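Local structure of 1-deoxy-D-xylulose 5-phosphate reductoisomerase (Moraxella catarrhalis, 4ZQG) at residues A[131-136]-A[338-343]; A[200-205]-A[317-322]; A[222-227]-A[348-353]. The protein catalyses the rearrangement and nicotinamide-dependent reduction of 1-deoxy-D-xylulose 5-phosphate to 2-C-methyl-D-erythritol 4-phosphate in the MEP pathway, and is bound here by fosmidomycin. One frame throughout, in Å; residues are numbered along the deposited sequence.

Contact 1: residues A[131-136]-A[338-343]; sequences SLVMAG and ALNTAN
Met134 starts with CG beside the backbone N and bends at chi3 (-56°), which lays its thioether across the amide of Asn340, whose CG stands anti to the backbone N (177°). The contact packs helix 130-146, the crossover between the last two parallel strands of the Rossmann-like dinucleotide domain, against helix 333-351 in the helical C-terminal part of the chain. The two short segments approach to 9.5 Å between axes and run nearer antiparallel than parallel, at 137°. Val133 and Asn340 face each other at the closest point, their CA atoms 7.1 Å apart. Here Val133 CG1 presses on Asn340 CB at 3.7 Å, so the root of the asparagine is packed as an apolar group while its amide serves polar partners. Its stronger polar partner is Glu344, bonded through ND2 one turn further along the same helix. Thr341 borders the methionine sulfur, with OG1 turned to Asp395 of helix 387-409, to which it is hydrogen-bonded. Leu234 of helix 230-243 packs on Val133, and Ala108 on Met134, so both residues are buried from other directions too. The one hydrogen bond between the segments is weak: Asn340 ND2 donates to Met134 SD over 3.3 Å, and the same ND2 also lies 3.5 Å from Met134 CG.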
loop_
_atom_site.group_PDB
_atom_site.type_symbol
_atom_site.label_atom_id
_atom_site.label_comp_id
_atom_site.label_asym_id
_atom_site.label_seq_id
_atom_site.Cartn_x
_atom_site.Cartn_y
_atom_site.Cartn_z
ATOM N N SER A 131 -21.181 16.296 -1.047
ATOM C CA SER A 131 -20.772 17.472 -0.274
ATOM C C SER A 131 -19.497 18.182 -0.758
ATOM O O SER A 131 -19.405 19.394 -0.770
ATOM C CB SER A 131 -20.575 17.077 1.173
ATOM O OG SER A 131 -21.807 17.223 1.845
ATOM N N LEU A 132 -18.499 17.399 -1.108
ATOM C CA LEU A 132 -17.244 17.921 -1.583
ATOM C C LEU A 132 -17.304 18.315 -3.074
ATOM O O LEU A 132 -16.723 19.334 -3.447
ATOM C CB LEU A 132 -16.127 16.906 -1.293
ATOM C CG LEU A 132 -15.098 17.290 -0.219
ATOM C CD1 LEU A 132 -15.584 18.117 0.951
ATOM C CD2 LEU A 132 -14.495 16.027 0.315
ATOM N N VAL A 133 -18.016 17.562 -3.906
ATOM C CA VAL A 133 -18.198 17.920 -5.304
ATOM C C VAL A 133 -18.879 19.271 -5.435
ATOM O O VAL A 133 -18.654 20.002 -6.386
ATOM C CB VAL A 133 -19.085 16.908 -6.035
ATOM C CG1 VAL A 133 -19.463 17.377 -7.416
ATOM C CG2 VAL A 133 -18.421 15.556 -6.135
ATOM N N MET A 134 -19.749 19.606 -4.485
ATOM C CA MET A 134 -20.507 20.865 -4.545
ATOM C C MET A 134 -19.971 22.010 -3.722
ATOM O O MET A 134 -20.216 23.152 -4.061
ATOM C CB MET A 134 -21.947 20.605 -4.145
ATOM C CG MET A 134 -22.571 19.680 -5.145
ATOM S SD MET A 134 -24.307 19.983 -5.287
ATOM C CE MET A 134 -24.709 19.757 -3.571
ATOM N N ALA A 135 -19.251 21.729 -2.655
ATOM C CA ALA A 135 -18.832 22.779 -1.767
ATOM C C ALA A 135 -17.464 22.494 -1.199
ATOM O O ALA A 135 -17.160 22.860 -0.062
ATOM C CB ALA A 135 -19.852 22.932 -0.658
ATOM N N GLY A 136 -16.638 21.860 -2.014
ATOM C CA GLY A 136 -15.322 21.453 -1.595
ATOM C C GLY A 136 -14.533 22.588 -0.973
ATOM O O GLY A 136 -14.080 22.457 0.161
ATOM N N ALA A 338 -23.173 22.176 -11.507
ATOM C CA ALA A 338 -23.883 21.847 -12.723
ATOM C C ALA A 338 -23.779 20.352 -12.907
ATOM O O ALA A 338 -24.771 19.713 -13.131
ATOM C CB ALA A 338 -23.294 22.581 -13.921
ATOM N N LEU A 339 -22.578 19.797 -12.772
ATOM C CA LEU A 339 -22.355 18.373 -13.034
ATOM C C LEU A 339 -23.151 17.466 -12.106
ATOM O O LEU A 339 -23.869 16.588 -12.562
ATOM C CB LEU A 339 -20.881 17.988 -12.882
ATOM C CG LEU A 339 -20.550 16.500 -13.108
ATOM C CD1 LEU A 339 -20.127 16.239 -14.547
ATOM C CD2 LEU A 339 -19.480 16.027 -12.141
ATOM N N ASN A 340 -22.961 17.669 -10.815
ATOM C CA ASN A 340 -23.533 16.800 -9.823
ATOM C C ASN A 340 -25.066 16.836 -9.782
ATOM O O ASN A 340 -25.721 15.785 -9.819
ATOM C CB ASN A 340 -23.039 17.161 -8.446
ATOM C CG ASN A 340 -23.688 16.304 -7.403
ATOM O OD1 ASN A 340 -23.669 15.068 -7.523
ATOM N ND2 ASN A 340 -24.349 16.933 -6.430
ATOM N N THR A 341 -25.604 18.057 -9.734
ATOM C CA THR A 341 -27.039 18.277 -9.802
ATOM C C THR A 341 -27.653 17.827 -11.118
ATOM O O THR A 341 -28.640 17.116 -11.106
ATOM C CB THR A 341 -27.410 19.740 -9.553
ATOM O OG1 THR A 341 -26.890 20.138 -8.281
ATOM C CG2 THR A 341 -28.888 19.900 -9.543
ATOM N N ALA A 342 -27.118 18.210 -12.259
ATOM C CA ALA A 342 -27.725 17.715 -13.480
ATOM C C ALA A 342 -27.834 16.202 -13.311
ATOM O O ALA A 342 -28.901 15.647 -13.480
ATOM C CB ALA A 342 -26.914 18.082 -14.708
ATOM N N ASN A 343 -26.749 15.558 -12.869
ATOM C CA ASN A 343 -26.687 14.104 -12.735
ATOM C C ASN A 343 -27.700 13.576 -11.706
ATOM O O ASN A 343 -28.369 12.586 -11.963
ATOM C CB ASN A 343 -25.245 13.688 -12.367
ATOM C CG ASN A 343 -25.091 12.202 -12.081
ATOM O OD1 ASN A 343 -25.029 11.358 -13.013
ATOM N ND2 ASN A 343 -25.015 11.872 -10.779
#

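Contact 2: residues A[200-205]-A[317-322]; sequences KQMQNA and DKFACL
The 200-205 segment is the last turn of helix 199-203 and its exit, held by Ala205 N to Met202 O at 2.9 Å; its backbone stays well apart from the loop leading into helix 320-331, Met202 CA to Lys318 CA being 9.5 Å. The contact thus joins the region between strand 182-189 and helix 207-211 to the lead-in of the C-terminal helices. One long side chain, Met202, spans the distance, and Lys318 and Phe319 receive it. Met202 runs extended through chi2 (173°) and then turns at chi3, which sets its sulfur and its methyl against two different neighbours. The sulfur reaches the aliphatic stem of the lysine, Met202 SD to Lys318 CG at 4.0 Å. Beyond it the methyl meets the ring at a slant, with Met202 CE 4.0 Å from Phe319 CE2. The methionine and phenylalanine side chains run at about a right angle to each other. Lys318 CG also lies over the centre of the Phe319 ring, 4.3 Å above its plane, so the two consecutive residues form one folded surface for the methionine to rest on. From there the lysine chain bends at each later torsion and carries NZ back to the loop after strand 182-189, where it is hydrogen-bonded to the backbone oxygens of Lys197 and Leu195, and weakly to that of Phe194. Phe194 in turn touches Met202 and Ala205, while Met229 packs on Phe319, whose side chain is about 8 Å from the bound fosmidomycin. Between the segments no hydrogen bond forms: the join is dispersive, made by a thioether, methylenes and a ring, while the backbone oxygens probably meet much of the ammonium group's hydrogen-bonding need.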
loop_
_atom_site.group_PDB
_atom_site.type_symbol
_atom_site.label_atom_id
_atom_site.label_comp_id
_atom_site.label_asym_id
_atom_site.label_seq_id
_atom_site.Cartn_x
_atom_site.Cartn_y
_atom_site.Cartn_z
ATOM N N LYS A 200 -24.800 -0.162 -27.249
ATOM C CA LYS A 200 -26.151 -0.528 -27.635
ATOM C C LYS A 200 -26.881 -1.173 -26.465
ATOM O O LYS A 200 -28.041 -0.854 -26.208
ATOM C CB LYS A 200 -26.127 -1.481 -28.853
ATOM C CG LYS A 200 -25.499 -0.912 -30.143
ATOM C CD LYS A 200 -24.010 -1.227 -30.303
ATOM N N GLN A 201 -26.213 -2.072 -25.748
ATOM C CA GLN A 201 -26.870 -2.787 -24.639
ATOM C C GLN A 201 -27.087 -1.932 -23.363
ATOM O O GLN A 201 -27.973 -2.234 -22.543
ATOM C CB GLN A 201 -26.120 -4.089 -24.315
ATOM C CG GLN A 201 -26.895 -5.064 -23.430
ATOM C CD GLN A 201 -26.315 -6.474 -23.448
ATOM O OE1 GLN A 201 -25.242 -6.721 -24.012
ATOM N NE2 GLN A 201 -27.035 -7.412 -22.827
ATOM N N MET A 202 -26.293 -0.871 -23.204
ATOM C CA MET A 202 -26.500 0.078 -22.112
ATOM C C MET A 202 -27.747 0.918 -22.397
ATOM O O MET A 202 -28.556 1.148 -21.491
ATOM C CB MET A 202 -25.302 1.022 -21.930
ATOM C CG MET A 202 -23.985 0.401 -21.494
ATOM S SD MET A 202 -22.689 1.670 -21.542
ATOM C CE MET A 202 -22.738 2.401 -19.909
ATOM N N GLN A 203 -27.873 1.395 -23.644
ATOM C CA GLN A 203 -29.088 2.080 -24.109
ATOM C C GLN A 203 -30.363 1.454 -23.508
ATOM O O GLN A 203 -31.168 2.164 -22.906
ATOM C CB GLN A 203 -29.160 2.093 -25.659
ATOM C CG GLN A 203 -28.555 3.335 -26.333
ATOM C CD GLN A 203 -27.939 3.083 -27.728
ATOM O OE1 GLN A 203 -28.283 2.134 -28.432
ATOM N NE2 GLN A 203 -27.012 3.948 -28.119
ATOM N N ASN A 204 -30.497 0.128 -23.638
ATOM C CA ASN A 204 -31.731 -0.589 -23.293
ATOM C C ASN A 204 -31.746 -1.129 -21.880
ATOM O O ASN A 204 -32.569 -1.971 -21.552
ATOM C CB ASN A 204 -31.936 -1.791 -24.222
ATOM C CG ASN A 204 -31.891 -1.427 -25.689
ATOM O OD1 ASN A 204 -31.282 -0.432 -26.078
ATOM N ND2 ASN A 204 -32.516 -2.257 -26.523
ATOM N N ALA A 205 -30.815 -0.683 -21.056
ATOM C CA ALA A 205 -30.697 -1.198 -19.705
ATOM C C ALA A 205 -31.977 -0.983 -18.891
ATOM O O ALA A 205 -32.527 0.108 -18.859
ATOM C CB ALA A 205 -29.514 -0.542 -18.999
ATOM N N ASP A 317 -15.174 7.194 -24.662
ATOM C CA ASP A 317 -16.345 7.328 -25.529
ATOM C C ASP A 317 -17.508 6.674 -24.822
ATOM O O ASP A 317 -18.558 7.291 -24.656
ATOM C CB ASP A 317 -16.117 6.716 -26.907
ATOM C CG ASP A 317 -14.992 7.401 -27.648
ATOM O OD1 ASP A 317 -14.394 6.785 -28.566
ATOM O OD2 ASP A 317 -14.688 8.560 -27.281
ATOM N N LYS A 318 -17.291 5.448 -24.353
ATOM C CA LYS A 318 -18.326 4.693 -23.681
ATOM C C LYS A 318 -18.695 5.281 -22.301
ATOM O O LYS A 318 -19.833 5.202 -21.903
ATOM C CB LYS A 318 -17.918 3.219 -23.586
ATOM C CG LYS A 318 -18.991 2.309 -23.011
ATOM C CD LYS A 318 -18.408 1.178 -22.177
ATOM C CE LYS A 318 -18.169 -0.101 -22.986
ATOM N NZ LYS A 318 -19.115 -1.166 -22.532
ATOM N N PHE A 319 -17.770 5.896 -21.581
ATOM C CA PHE A 319 -18.102 6.448 -20.259
ATOM C C PHE A 319 -17.925 7.967 -20.213
ATOM O O PHE A 319 -17.120 8.496 -19.446
ATOM C CB PHE A 319 -17.260 5.779 -19.182
ATOM C CG PHE A 319 -17.520 4.315 -19.043
ATOM C CD1 PHE A 319 -16.567 3.394 -19.409
ATOM C CD2 PHE A 319 -18.727 3.866 -18.568
ATOM C CE1 PHE A 319 -16.806 2.042 -19.284
ATOM C CE2 PHE A 319 -18.978 2.516 -18.434
ATOM C CZ PHE A 319 -18.015 1.602 -18.789
ATOM N N ALA A 320 -18.736 8.650 -21.027
ATOM C CA ALA A 320 -18.680 10.092 -21.208
ATOM C C ALA A 320 -18.788 10.855 -19.894
ATOM O O ALA A 320 -18.174 11.916 -19.721
ATOM C CB ALA A 320 -19.783 10.523 -22.146
ATOM N N CYS A 321 -19.565 10.306 -18.969
ATOM C CA CYS A 321 -19.700 10.879 -17.651
ATOM C C CYS A 321 -18.351 11.178 -17.045
ATOM O O CYS A 321 -18.182 12.186 -16.365
ATOM C CB CYS A 321 -20.511 9.946 -16.748
ATOM S SG CYS A 321 -22.293 10.212 -16.941
ATOM N N LEU A 322 -17.376 10.308 -17.301
ATOM C CA LEU A 322 -15.999 10.518 -16.804
ATOM C C LEU A 322 -15.216 11.623 -17.552
ATOM O O LEU A 322 -14.576 12.454 -16.909
ATOM C CB LEU A 322 -15.254 9.194 -16.820
ATOM C CG LEU A 322 -13.916 9.170 -16.118
ATOM C CD1 LEU A 322 -13.928 9.798 -14.729
ATOM C CD2 LEU A 322 -13.499 7.718 -16.069
#

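Contact 3: residues A[222-227]-A[348-353]; sequences ISIDSA and EAFLAE. With NAD (nicotinamide-adenine-dinucleotide), chain C; FOM (3-[formyl(hydroxy)amino]propylphosphonic acid), chain E.
Ile224 meets Phe350 with CD1 and Leu351 mainly with CG1, and approaches the two in different ways. Its CD1 comes at a slant to the phenylalanine ring, 3.9 Å from Phe350 CD2, and is almost as near CE2. Against Leu351 it runs alongside, the two side chains sliding past each other in opposite directions, with Ile224 CG1 to Leu351 CD2 at 3.9 Å. Ile224 can serve both because chi1 (-62°) sends CG1 to the side of the backbone N and a further bend at chi2 brings CD1 to the ring. The first bond of the Phe350 side chain points toward helix 220-228. Just beyond, Glu353 takes positive phi and its N bonds to Phe350 O at 2.8 Å, in a Schellman motif. Ala210 of helix 207-211 touches Ile224 and Phe350, and Val207 touches Phe350 and Leu351, so a third helix closes the cluster. Other side chains of helix 220-228 face the ligands. Ile222 places CD1 over the nicotinamide ring of NAD, 3.4 Å from its C6N, and 3.6 Å from O2 of fosmidomycin. Ser226 donates from OG to phosphonate oxygen OP3 at 2.6 Å, sharing fosmidomycin with Ser190, Asn231 and Lys232. Chemically the helix is thus two-sided: one side offers a hydrocarbon wall to the nicotinamide and a hydroxyl to the phosphonate, and Ile224 packs without any hydrogen bond on helix 333-351, joining the ligand-binding helix to the C-terminal helices.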
loop_
_atom_site.group_PDB
_atom_site.type_symbol
_atom_site.label_atom_id
_atom_site.label_comp_id
_atom_site.label_asym_id
_atom_site.label_seq_id
_atom_site.Cartn_x
_atom_site.Cartn_y
_atom_site.Cartn_z
ATOM N N ILE A 222 -25.551 5.955 -5.978
ATOM C CA ILE A 222 -24.203 5.499 -6.168
ATOM C C ILE A 222 -24.233 4.250 -7.031
ATOM O O ILE A 222 -23.419 4.083 -7.903
ATOM C CB ILE A 222 -23.436 5.313 -4.822
ATOM C CG1 ILE A 222 -21.940 5.386 -5.059
ATOM C CG2 ILE A 222 -23.741 4.001 -4.149
ATOM C CD1 ILE A 222 -21.091 5.360 -3.804
ATOM N N SER A 223 -25.211 3.400 -6.870
ATOM C CA SER A 223 -25.279 2.253 -7.726
ATOM C C SER A 223 -25.347 2.656 -9.193
ATOM O O SER A 223 -24.598 2.137 -9.996
ATOM C CB SER A 223 -26.437 1.305 -7.307
ATOM O OG SER A 223 -26.056 0.573 -6.131
ATOM N N ILE A 224 -26.224 3.583 -9.548
ATOM C CA ILE A 224 -26.398 3.990 -10.967
ATOM C C ILE A 224 -25.181 4.752 -11.504
ATOM O O ILE A 224 -24.735 4.578 -12.652
ATOM C CB ILE A 224 -27.657 4.863 -11.132
ATOM C CG1 ILE A 224 -28.925 4.068 -10.734
ATOM C CG2 ILE A 224 -27.791 5.362 -12.568
ATOM C CD1 ILE A 224 -29.268 2.936 -11.685
ATOM N N ASP A 225 -24.654 5.597 -10.644
ATOM C CA ASP A 225 -23.451 6.306 -10.915
ATOM C C ASP A 225 -22.253 5.387 -11.249
ATOM O O ASP A 225 -21.338 5.756 -12.024
ATOM C CB ASP A 225 -23.135 7.166 -9.710
ATOM C CG ASP A 225 -23.982 8.417 -9.649
ATOM O OD1 ASP A 225 -24.676 8.756 -10.680
ATOM O OD2 ASP A 225 -23.907 9.064 -8.554
ATOM N N SER A 226 -22.244 4.201 -10.657
ATOM C CA SER A 226 -21.208 3.238 -10.954
ATOM C C SER A 226 -21.423 2.647 -12.351
ATOM O O SER A 226 -20.498 2.552 -13.137
ATOM C CB SER A 226 -21.165 2.175 -9.871
ATOM O OG SER A 226 -20.324 1.139 -10.291
ATOM N N ALA A 227 -22.659 2.294 -12.669
ATOM C CA ALA A 227 -23.009 1.848 -14.026
ATOM C C ALA A 227 -22.552 2.799 -15.166
ATOM O O ALA A 227 -22.123 2.332 -16.196
ATOM C CB ALA A 227 -24.516 1.594 -14.116
ATOM N N GLU A 348 -32.752 10.450 -10.732
ATOM C CA GLU A 348 -34.150 10.394 -10.278
ATOM C C GLU A 348 -34.963 10.015 -11.513
ATOM O O GLU A 348 -35.892 9.215 -11.431
ATOM C CB GLU A 348 -34.676 11.731 -9.694
ATOM C CG GLU A 348 -33.940 12.282 -8.471
ATOM N N ALA A 349 -34.573 10.567 -12.654
ATOM C CA ALA A 349 -35.251 10.297 -13.905
ATOM C C ALA A 349 -34.993 8.932 -14.514
ATOM O O ALA A 349 -35.825 8.439 -15.231
ATOM C CB ALA A 349 -34.941 11.394 -14.924
ATOM N N PHE A 350 -33.830 8.332 -14.296
ATOM C CA PHE A 350 -33.603 7.009 -14.859
ATOM C C PHE A 350 -34.381 5.956 -14.086
ATOM O O PHE A 350 -35.079 5.128 -14.672
ATOM C CB PHE A 350 -32.120 6.639 -14.855
ATOM C CG PHE A 350 -31.864 5.261 -15.393
ATOM C CD1 PHE A 350 -31.973 5.020 -16.745
ATOM C CD2 PHE A 350 -31.590 4.206 -14.536
ATOM C CE1 PHE A 350 -31.774 3.755 -17.239
ATOM C CE2 PHE A 350 -31.400 2.935 -15.027
ATOM C CZ PHE A 350 -31.492 2.708 -16.380
ATOM N N LEU A 351 -34.233 6.003 -12.764
ATOM C CA LEU A 351 -34.953 5.125 -11.830
ATOM C C LEU A 351 -36.508 5.247 -11.886
ATOM O O LEU A 351 -37.235 4.269 -11.660
ATOM C CB LEU A 351 -34.498 5.431 -10.404
ATOM C CG LEU A 351 -33.022 5.272 -10.059
ATOM C CD1 LEU A 351 -32.702 6.227 -8.917
ATOM C CD2 LEU A 351 -32.703 3.830 -9.680
ATOM N N ALA A 352 -36.998 6.451 -12.178
ATOM C CA ALA A 352 -38.411 6.673 -12.465
ATOM C C ALA A 352 -38.788 6.193 -13.877
ATOM O O ALA A 352 -39.948 6.232 -14.236
ATOM C CB ALA A 352 -38.749 8.145 -12.291
ATOM N N GLU A 353 -37.815 5.756 -14.676
ATOM C CA GLU A 353 -38.072 5.130 -15.984
ATOM C C GLU A 353 -38.538 6.120 -17.030
ATOM O O GLU A 353 -39.242 5.756 -17.954
ATOM C CB GLU A 353 -39.052 3.940 -15.867
ATOM C CG GLU A 353 -38.654 2.941 -14.770
ATOM C CD GLU A 353 -39.419 1.620 -14.813
ATOM O OE1 GLU A 353 -39.900 1.186 -13.747
ATOM O OE2 GLU A 353 -39.537 1.009 -15.897
HETATM P PA NAD C . -28.684 5.362 0.850
HETATM O O1A NAD C . -29.542 5.839 -0.272
HETATM O O2A NAD C . -28.568 3.888 1.175
HETATM O O5B NAD C . -28.973 6.175 2.218
HETATM C C5B NAD C . -29.001 7.590 2.309
HETATM C C4B NAD C . -29.276 8.045 3.752
HETATM O O4B NAD C . -29.488 9.468 3.714
HETATM C C3B NAD C . -30.525 7.408 4.376
HETATM O O3B NAD C . -30.356 7.151 5.774
HETATM C C2B NAD C . -31.595 8.468 4.165
HETATM O O2B NAD C . -32.534 8.546 5.236
HETATM C C1B NAD C . -30.832 9.784 4.069
HETATM N N9A NAD C . -31.468 10.714 3.089
HETATM C C8A NAD C . -31.828 10.407 1.830
HETATM N N7A NAD C . -32.391 11.470 1.206
HETATM C C5A NAD C . -32.404 12.485 2.069
HETATM C C6A NAD C . -32.888 13.882 1.998
HETATM N N6A NAD C . -33.454 14.366 0.846
HETATM N N1A NAD C . -32.728 14.609 3.123
HETATM C C2A NAD C . -32.184 14.096 4.266
HETATM N N3A NAD C . -31.730 12.829 4.404
HETATM C C4A NAD C . -31.812 11.993 3.331
HETATM O O3 NAD C . -27.214 5.959 0.536
HETATM P PN NAD C . -25.773 5.239 0.609
HETATM O O1N NAD C . -25.719 4.337 -0.605
HETATM O O2N NAD C . -25.546 4.795 2.034
HETATM O O5D NAD C . -24.892 6.552 0.321
HETATM C C5D NAD C . -24.572 7.487 1.353
HETATM C C4D NAD C . -23.436 8.405 0.898
HETATM O O4D NAD C . -22.162 7.762 0.989
HETATM C C3D NAD C . -23.620 8.803 -0.556
HETATM O O3D NAD C . -23.159 10.144 -0.685
HETATM C C2D NAD C . -22.769 7.819 -1.326
HETATM O O2D NAD C . -22.387 8.347 -2.605
HETATM C C1D NAD C . -21.622 7.579 -0.337
HETATM N N1N NAD C . -21.023 6.244 -0.485
HETATM C C2N NAD C . -21.756 5.121 -0.283
HETATM C C3N NAD C . -21.187 3.842 -0.458
HETATM C C7N NAD C . -21.959 2.569 -0.219
HETATM O O7N NAD C . -21.362 1.514 -0.099
HETATM N N7N NAD C . -23.287 2.597 -0.121
HETATM C C4N NAD C . -19.856 3.755 -0.836
HETATM C C5N NAD C . -19.144 4.915 -1.012
HETATM C C6N NAD C . -19.731 6.156 -0.841
HETATM O O2 FOM E . -17.852 3.939 -4.644
HETATM N N1 FOM E . -17.715 2.638 -4.207
HETATM C C1 FOM E . -17.025 2.351 -3.180
HETATM O O1 FOM E . -16.440 3.220 -2.556
HETATM C C2 FOM E . -18.361 1.640 -5.054
HETATM C C3 FOM E . -17.573 1.867 -6.345
HETATM C C4 FOM E . -18.159 1.112 -7.505
HETATM P PA1 FOM E . -17.194 1.628 -8.908
HETATM O OP1 FOM E . -15.710 1.099 -8.665
HETATM O OP2 FOM E . -17.044 3.084 -8.894
HETATM O OP3 FOM E . -17.761 1.132 -10.351
#

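Overall arrangement
Helix 333-351 is shared by contacts 1 and 3, whose centres lie 16 Å apart, and Asn343 ND2 of the first probably hydrogen-bonds Asp225 OD1 of the second at 3.1 Å. Contact 2 sits about 13 Å from contact 3 between centres and touches it by packing: Met202 CE lies 3.8 Å from Ala227 O, and Ala205 O 3.7 Å from Phe350 CZ. Contacts 1 and 2 are about 21 Å apart between centres and do not touch, their nearest atoms staying about 5 Å apart, although helices 320-331 and 333-351 follow each other in the chain. Contact 3 holds residues of the ligand pockets; contact 1 comes within about 8 Å of NAD, from the side chain of Asn340.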